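Local coordinates for alpha-L-arabinofuranosidase B (Aspergillus kawachii, PDB 6SXT), which hydrolyses terminal non-reducing alpha-L-arabinofuranosyl residues from arabinan, arabinogalactan and arabinoxylan in a retaining catalytic domain that is joined to a C-terminal arabinose-binding domain, at residues Q358-D361 and D362-T366; G412-Q415 and F416-A420. One frame throughout, in Å; residues are numbered along the deposited sequence.

Contact 1 (Q358-D361 and D362-T366); sequences QVVD and DDSST. With ACT (acetate ion), chain T.
Asp-361 and Ser-364 face each other across a tight reversal of the chain and exchange two hydrogen bonds. Asp-361 N donates a hydrogen bond to Ser-364 OG at 2.9 Å and nearly straight (167°), and Ser-364 N donates one to Asp-361 O at 3.0 Å, approaching from above the carbonyl plane. The serine hydroxyl lies beside its own backbone N (chi1 -68°), which directs it back at the chain just beyond the strand end; there Ser-364 OG lies 3.7 Å from Val-360 CG1. Val-360 is the buried member of the group, resting on Leu-368, Tyr-347 and Phe-481. Residues 361-364 form a type I beta turn, leading from the end of strand 354-359 toward helix 366-371 in the beta-trefoil arabinose-binding domain. The solvent side is looser and acidic. Asp-361 OD1 reaches Asp-363 N at 2.9 Å, but this bond is bent (137°) and meets the oxygen on its anti side. The carboxylates of Asp-361 and Asp-363 come within 4.4 Å (OD1 to OD2), a like-charge pair at an exposed corner that may raise the proton affinity of either. Beyond the turn, an acetate ion, probably from the crystallisation liquor, bridges Ser-365 N and OG through its two oxygens, the hydroxyl lying 2.7 Å from OXT. The same OG caps Leu-368 N, at the start of the helix.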
# COMPACT_ATOMS: atom_id res chain seq x y z
N GLN A 358 1.20 25.88 20.00
CA GLN A 358 1.24 27.13 20.79
C GLN A 358 0.58 26.87 22.13
O GLN A 358 -0.39 26.10 22.26
CB GLN A 358 0.52 28.22 19.99
CG GLN A 358 1.21 28.56 18.70
CD GLN A 358 0.56 29.74 18.00
OE1 GLN A 358 0.49 30.85 18.56
NE2 GLN A 358 0.08 29.54 16.78
N VAL A 359 1.04 27.60 23.14
CA VAL A 359 0.36 27.68 24.44
C VAL A 359 -0.97 28.36 24.17
O VAL A 359 -1.01 29.46 23.57
CB VAL A 359 1.19 28.47 25.49
CG1 VAL A 359 0.41 28.63 26.78
CG2 VAL A 359 2.56 27.85 25.73
N VAL A 360 -2.03 27.72 24.60
CA VAL A 360 -3.39 28.25 24.49
C VAL A 360 -4.06 28.04 25.84
O VAL A 360 -4.02 26.92 26.40
CB VAL A 360 -4.22 27.66 23.34
CG1 VAL A 360 -5.53 28.42 23.18
CG2 VAL A 360 -3.44 27.66 22.03
N ASP A 361 -4.63 29.10 26.40
CA ASP A 361 -5.43 28.95 27.63
C ASP A 361 -6.60 29.94 27.59
O ASP A 361 -6.84 30.58 26.54
CB ASP A 361 -4.54 29.10 28.85
CG ASP A 361 -3.84 30.44 28.96
OD1 ASP A 361 -4.41 31.45 28.48
OD2 ASP A 361 -2.72 30.47 29.45
N ASP A 362 -7.37 29.99 28.66
CA ASP A 362 -8.60 30.81 28.68
C ASP A 362 -8.26 32.29 28.43
O ASP A 362 -9.15 33.00 27.95
CB ASP A 362 -9.37 30.60 29.98
CG ASP A 362 -10.76 31.24 29.96
OD1 ASP A 362 -11.57 30.87 29.07
OD2 ASP A 362 -11.00 32.13 30.80
N ASP A 363 -7.03 32.75 28.70
CA ASP A 363 -6.65 34.17 28.50
C ASP A 363 -6.15 34.42 27.07
O ASP A 363 -5.81 35.56 26.73
CB ASP A 363 -5.58 34.63 29.48
CG ASP A 363 -6.02 34.58 30.94
OD1 ASP A 363 -7.21 34.80 31.19
OD2 ASP A 363 -5.18 34.23 31.79
N SER A 364 -6.02 33.40 26.24
CA SER A 364 -5.50 33.60 24.88
C SER A 364 -6.48 34.46 24.10
O SER A 364 -7.69 34.40 24.37
CB SER A 364 -5.31 32.24 24.19
OG SER A 364 -4.24 31.53 24.81
N SER A 365 -5.98 35.12 23.07
CA SER A 365 -6.85 35.85 22.12
C SER A 365 -7.87 34.91 21.51
O SER A 365 -7.56 33.71 21.26
CB SER A 365 -6.13 36.60 21.01
OG SER A 365 -5.46 35.68 20.12
N THR A 366 -9.02 35.42 21.17
CA THR A 366 -10.07 34.68 20.47
C THR A 366 -9.49 34.22 19.13
O THR A 366 -9.86 33.12 18.67
CB THR A 366 -11.34 35.51 20.27
OG1 THR A 366 -11.77 35.85 21.61
CG2 THR A 366 -12.42 34.71 19.59
C ACT T . -2.40 35.16 21.54
O ACT T . -3.11 34.86 22.59
OXT ACT T . -2.83 35.72 20.47
CH3 ACT T . -0.90 34.85 21.55

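Contact 2 (G412-Q415 and F416-A420); sequences GTKQ and FHEDA. With NAG (2-acetamido-2-deoxy-beta-D-glucopyranose), chain B.
Thr-413 and Phe-416 meet through a capping bond: Phe-416 N donates to Thr-413 OG1 at 3.1 Å, while Asp-411 engages the same hydroxyl. Backbone bonds follow from the carbonyls of Thr-413, Lys-414 and Gln-415 to the N atoms of His-417, Glu-418 and Asp-419. Among the side chains, Gln-415 bends at chi2 (57°), bringing NE2 2.9 Å from Asp-419 OD1; the acceptor lies in the amide plane, whereas the donor stands above the carboxylate plane. Arg-399 holds the other oxygen, OD2, in a salt bridge. Two waters link the Gln-415 amide to Glu-418 OE1, one through NE2 and the other through OE1, and Gln-287 also binds that carboxylate oxygen. Lys-414 NZ and Glu-418 OE2, 4.2 Å apart, are too distant for a salt bridge; the lysine ammonium turns instead to Tyr-156, its carbonyl and its ring. By packing, Thr-413 O sits over one face of the His-417 ring, 3.2 Å above the ring plane and displaced toward its rim. Lys-414 N donates to O7 of an N-acetylglucosamine at 2.8 Å. Together these make an N-capped short helix, 414-419, whose first turn binds a sugar of the protein's own glycan and whose last carries substrate-binding Asp-419 of the arabinose-binding domain.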
# COMPACT_ATOMS: atom_id res chain seq x y z
N GLY A 412 -10.94 19.96 -4.05
CA GLY A 412 -11.85 18.90 -4.52
C GLY A 412 -11.09 17.74 -5.17
O GLY A 412 -11.74 16.81 -5.59
N THR A 413 -9.79 17.81 -5.26
CA THR A 413 -8.95 16.76 -5.92
C THR A 413 -8.76 15.50 -5.05
O THR A 413 -8.61 15.60 -3.81
CB THR A 413 -7.58 17.28 -6.32
OG1 THR A 413 -6.74 17.66 -5.25
CG2 THR A 413 -7.66 18.48 -7.27
N LYS A 414 -8.64 14.37 -5.74
CA LYS A 414 -8.18 13.10 -5.09
C LYS A 414 -6.90 13.37 -4.30
O LYS A 414 -6.79 12.91 -3.13
CB LYS A 414 -7.99 12.03 -6.17
CG LYS A 414 -7.36 10.75 -5.64
CD LYS A 414 -7.19 9.74 -6.74
CE LYS A 414 -6.36 8.54 -6.24
NZ LYS A 414 -6.62 7.46 -7.17
N GLN A 415 -5.89 14.01 -4.84
CA GLN A 415 -4.63 14.21 -4.13
C GLN A 415 -4.82 14.99 -2.80
O GLN A 415 -4.31 14.57 -1.74
CB GLN A 415 -3.61 14.93 -4.99
CG GLN A 415 -2.21 14.81 -4.44
CD GLN A 415 -1.79 13.37 -4.28
OE1 GLN A 415 -1.75 12.60 -5.24
NE2 GLN A 415 -1.52 12.94 -3.05
N PHE A 416 -5.54 16.10 -2.82
CA PHE A 416 -5.82 16.84 -1.58
C PHE A 416 -6.54 15.94 -0.58
O PHE A 416 -6.16 15.88 0.60
CB PHE A 416 -6.69 18.07 -1.87
CG PHE A 416 -6.90 18.90 -0.64
CD1 PHE A 416 -7.82 18.56 0.31
CD2 PHE A 416 -6.03 19.97 -0.41
CE1 PHE A 416 -7.95 19.32 1.46
CE2 PHE A 416 -6.13 20.71 0.75
CZ PHE A 416 -7.09 20.38 1.66
N HIS A 417 -7.58 15.26 -1.01
CA HIS A 417 -8.39 14.37 -0.14
C HIS A 417 -7.46 13.39 0.57
O HIS A 417 -7.58 13.21 1.80
CB HIS A 417 -9.45 13.61 -0.92
CG HIS A 417 -10.54 14.48 -1.48
ND1 HIS A 417 -11.45 13.96 -2.38
CD2 HIS A 417 -10.86 15.78 -1.30
CE1 HIS A 417 -12.34 14.91 -2.70
NE2 HIS A 417 -12.01 16.02 -2.08
N GLU A 418 -6.59 12.76 -0.21
CA GLU A 418 -5.67 11.74 0.36
C GLU A 418 -4.69 12.37 1.35
O GLU A 418 -4.45 11.78 2.44
CB GLU A 418 -4.91 11.01 -0.76
CG GLU A 418 -5.84 10.18 -1.63
CD GLU A 418 -5.21 9.23 -2.64
OE1 GLU A 418 -4.06 9.43 -3.00
OE2 GLU A 418 -5.94 8.35 -3.09
N ASP A 419 -4.17 13.57 1.02
CA ASP A 419 -3.16 14.27 1.84
C ASP A 419 -3.82 14.82 3.12
O ASP A 419 -3.10 15.21 4.04
CB ASP A 419 -2.63 15.49 1.07
CG ASP A 419 -1.76 15.26 -0.16
OD1 ASP A 419 -1.32 14.08 -0.38
OD2 ASP A 419 -1.44 16.31 -0.88
N ALA A 420 -5.15 14.86 3.17
CA ALA A 420 -5.91 15.49 4.28
C ALA A 420 -6.69 14.47 5.11
O ALA A 420 -7.54 14.84 5.91
CB ALA A 420 -6.85 16.56 3.73
C1 NAG B . -7.16 14.76 -11.88
C2 NAG B . -7.95 15.66 -10.91
C3 NAG B . -8.07 17.09 -11.50
C4 NAG B . -6.68 17.63 -11.72
C5 NAG B . -5.85 16.65 -12.59
C6 NAG B . -4.40 17.09 -12.67
C7 NAG B . -9.52 14.60 -9.40
C8 NAG B . -10.88 14.07 -9.26
N2 NAG B . -9.21 15.09 -10.60
O3 NAG B . -8.73 17.94 -10.54
O4 NAG B . -6.79 18.97 -12.28
O5 NAG B . -5.86 15.29 -12.07
O6 NAG B . -3.57 15.97 -13.05
O7 NAG B . -8.63 14.57 -8.54
O HOH W 1 -1.55 9.88 -2.16
O HOH W 2 -3.51 10.46 -5.57

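Contacts 1 and 2 both belong to the C-terminal arabinose-binding domain, in series along the chain, yet they do not touch: their centres are 31 Å apart and their nearest atoms about 19 Å. Contact 1 leads into a short helix and contact 2 builds one, each with a hydroxyl residue at the N-cap, Ser-365 and Thr-413. Residues 358-366 lie at the periphery, their centre about 40 Å from the chain centre; the side chains of Val-360 and Val-359 are about 11 Å from those of substrate-binding Leu-452 and His-447, respectively. Residues 412-420, about 17 Å from the chain centre, contain substrate-binding Asp-419, whose side chain is about 4 Å from that of His-400, another substrate-binding residue. There Lys-414 and Glu-418 also reach catalytic-domain residues Tyr-156 and Gln-287.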